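Local coordinates for L-amino acid deaminase (Proteus vulgaris, PDB 5I39), which probably carries out the FAD-dependent oxidative deamination of L-amino acids to 2-oxo acids, as a membrane-bound flavoprotein, at residues H101-R104 with E105-A108. Sequence-based numbering, arbitrary orientation.
Sequences HRWR and EMNA
The amide of Glu105 donates to the carbonyl O of Arg102 (N to O 3.0 Å, bent to 136° at the hydrogen), and Met106 N donates to Trp103 O, also at 3.0 Å but straighter, at 162°. Both are i to i+3 bonds, a 3-10-like turn at the joint between helix 90-103 and helix 106-110. Two waters carry the backbone bonding on into the second helix: one takes a hydrogen from Asn107 N and gives one to Trp103 O, the other does the same between Ala108 N and Arg104 O, each filling in for a direct i to i+4 bond.

On the outer side, the Glu105 carboxylate comes obliquely to the His101 ring, OE2 lying 3.6 Å from CE1. Its plane is nearly parallel to the guanidinium of Arg102, yet the charged ends do not meet; Arg102 instead forms a salt bridge with Glu385 of helix 376-392.

On the buried side, Trp103 and Met106, a selenomethionine here, form a Met-aromatic contact. The Trp103 side chain lies about 7 Å from the FAD at the nearest atoms; its NE1 donates to Met377 O, and Phe184 meets the ring edge-to-face. CB and CG of Met106 run beside the indole at CE3 and CZ3, a course set by CG lying trans to the main-chain N (chi1 -160°); two further bends curl the chain back, placing CE 4.0 Å from the centroid of the six-membered ring, squarely over its face as a CH-pi contact, with SE farther off at 5.2 Å.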
ATOM      1  N   HIS A 101      -6.996   8.913   6.700  1.00  7.88           N
ATOM      2  CA  HIS A 101      -7.879   9.127   7.846  1.00  8.68           C
ATOM      3  C   HIS A 101      -8.132   7.821   8.603  1.00  8.15           C
ATOM      4  O   HIS A 101      -8.130   7.786   9.834  1.00  8.15           O
ATOM      5  CB  HIS A 101      -9.193   9.728   7.354  1.00 11.07           C
ATOM      6  CG  HIS A 101     -10.159  10.064   8.441  1.00 15.06           C
ATOM      7  ND1 HIS A 101     -11.321   9.354   8.644  1.00 18.23           N
ATOM      8  CD2 HIS A 101     -10.139  11.036   9.376  1.00 17.89           C
ATOM      9  CE1 HIS A 101     -11.977   9.876   9.664  1.00 19.09           C
ATOM     10  NE2 HIS A 101     -11.281  10.900  10.126  1.00 19.05           N
ATOM     11  N   ARG A 102      -8.334   6.742   7.860  1.00  7.93           N
ATOM     12  CA  ARG A 102      -8.523   5.422   8.450  1.00  8.03           C
ATOM     13  C   ARG A 102      -7.233   4.854   9.023  1.00  7.39           C
ATOM     14  O   ARG A 102      -7.257   4.218  10.076  1.00  7.27           O
ATOM     15  CB  ARG A 102      -9.151   4.494   7.430  1.00  9.26           C
ATOM     16  CG  ARG A 102     -10.558   4.965   7.137  1.00 10.97           C
ATOM     17  CD  ARG A 102     -11.229   4.172   6.072  1.00 12.78           C
ATOM     18  NE  ARG A 102     -12.557   4.709   5.806  1.00 14.17           N
ATOM     19  CZ  ARG A 102     -13.509   4.054   5.157  1.00 14.19           C
ATOM     20  NH1 ARG A 102     -13.290   2.817   4.702  1.00 13.34           N
ATOM     21  NH2 ARG A 102     -14.690   4.631   4.962  1.00 15.28           N
ATOM     22  N   TRP A 103      -6.101   5.102   8.374  1.00  6.99           N
ATOM     23  CA  TRP A 103      -4.825   4.738   8.985  1.00  7.14           C
ATOM     24  C   TRP A 103      -4.596   5.469  10.307  1.00  7.20           C
ATOM     25  O   TRP A 103      -4.059   4.879  11.241  1.00  7.29           O
ATOM     26  CB  TRP A 103      -3.651   4.945   8.031  1.00  7.28           C
ATOM     27  CG  TRP A 103      -3.449   3.767   7.129  1.00  7.30           C
ATOM     28  CD1 TRP A 103      -3.762   3.672   5.800  1.00  7.54           C
ATOM     29  CD2 TRP A 103      -2.918   2.492   7.508  1.00  7.60           C
ATOM     30  NE1 TRP A 103      -3.451   2.420   5.332  1.00  7.49           N
ATOM     31  CE2 TRP A 103      -2.927   1.676   6.357  1.00  7.56           C
ATOM     32  CE3 TRP A 103      -2.420   1.965   8.710  1.00  8.13           C
ATOM     33  CZ2 TRP A 103      -2.463   0.356   6.371  1.00  8.11           C
ATOM     34  CZ3 TRP A 103      -1.954   0.656   8.722  1.00  8.38           C
ATOM     35  CH2 TRP A 103      -1.980  -0.133   7.560  1.00  8.52           C
ATOM     36  N   ARG A 104      -5.048   6.717  10.411  1.00  7.33           N
ATOM     37  CA  ARG A 104      -4.976   7.446  11.686  1.00  7.58           C
ATOM     38  C   ARG A 104      -5.804   6.813  12.811  1.00  7.96           C
ATOM     39  O   ARG A 104      -5.568   7.098  13.977  1.00  8.94           O
ATOM     40  CB  ARG A 104      -5.373   8.913  11.502  1.00  7.66           C
ATOM     41  CG  ARG A 104      -4.339   9.727  10.746  1.00  8.00           C
ATOM     42  CD  ARG A 104      -4.634  11.209  10.793  1.00  8.57           C
ATOM     43  NE  ARG A 104      -5.761  11.632   9.955  1.00  8.66           N
ATOM     44  CZ  ARG A 104      -5.684  12.018   8.681  1.00  8.92           C
ATOM     45  NH1 ARG A 104      -4.536  11.970   8.015  1.00  9.03           N
ATOM     46  NH2 ARG A 104      -6.779  12.440   8.063  1.00  9.76           N
ATOM     47  N   GLU A 105      -6.782   5.986  12.454  1.00  7.80           N
ATOM     48  CA  GLU A 105      -7.560   5.204  13.414  1.00  8.08           C
ATOM     49  C   GLU A 105      -6.981   3.816  13.701  1.00  7.84           C
ATOM     50  O   GLU A 105      -7.497   3.110  14.567  1.00  8.04           O
ATOM     51  CB  GLU A 105      -8.983   5.011  12.873  1.00  8.55           C
ATOM     52  CG  GLU A 105      -9.744   6.305  12.610  1.00  9.29           C
ATOM     53  CD  GLU A 105     -11.028   6.127  11.815  1.00 10.33           C
ATOM     54  OE1 GLU A 105     -11.214   5.086  11.163  1.00 10.86           O
ATOM     55  OE2 GLU A 105     -11.850   7.059  11.827  1.00 11.69           O
HETATM   56  N   MSE A 106      -5.938   3.398  12.984  1.00  7.60           N
HETATM   57  CA  MSE A 106      -5.586   1.972  12.928  1.00  7.69           C
HETATM   58  C   MSE A 106      -4.962   1.441  14.194  1.00  7.50           C
HETATM   59  O   MSE A 106      -5.306   0.340  14.619  1.00  7.83           O
HETATM   60  CB  MSE A 106      -4.678   1.668  11.740  1.00  7.93           C
HETATM   61  CG  MSE A 106      -4.697   0.185  11.357  1.00  8.72           C
HETATM   62 SE   MSE A 106      -6.395  -0.369  10.540  1.00 10.60          SE
HETATM   63  CE  MSE A 106      -6.153   0.580   8.831  1.00 11.23           C
ATOM     64  N   ASN A 107      -4.041   2.177  14.809  1.00  7.60           N
ATOM     65  CA  ASN A 107      -3.459   1.696  16.065  1.00  7.91           C
ATOM     66  C   ASN A 107      -4.520   1.543  17.152  1.00  7.60           C
ATOM     67  O   ASN A 107      -4.483   0.584  17.931  1.00  7.79           O
ATOM     68  CB  ASN A 107      -2.337   2.608  16.554  1.00  8.15           C
ATOM     69  CG  ASN A 107      -1.117   2.581  15.654  1.00  8.71           C
ATOM     70  OD1 ASN A 107      -0.954   1.694  14.817  1.00  9.03           O
ATOM     71  ND2 ASN A 107      -0.237   3.555  15.838  1.00 10.41           N
ATOM     72  N   ALA A 108      -5.478   2.465  17.185  1.00  7.52           N
ATOM     73  CA  ALA A 108      -6.596   2.358  18.118  1.00  7.72           C
ATOM     74  C   ALA A 108      -7.538   1.200  17.783  1.00  7.64           C
ATOM     75  O   ALA A 108      -8.136   0.621  18.686  1.00  8.08           O
ATOM     76  CB  ALA A 108      -7.363   3.667  18.178  1.00  8.00           C
TER
HETATM   77  O   HOH W   1      -3.043   4.768  13.869  1.00  9.50           O
HETATM   78  O   HOH W   2      -4.946   5.116  16.088  1.00  9.63           O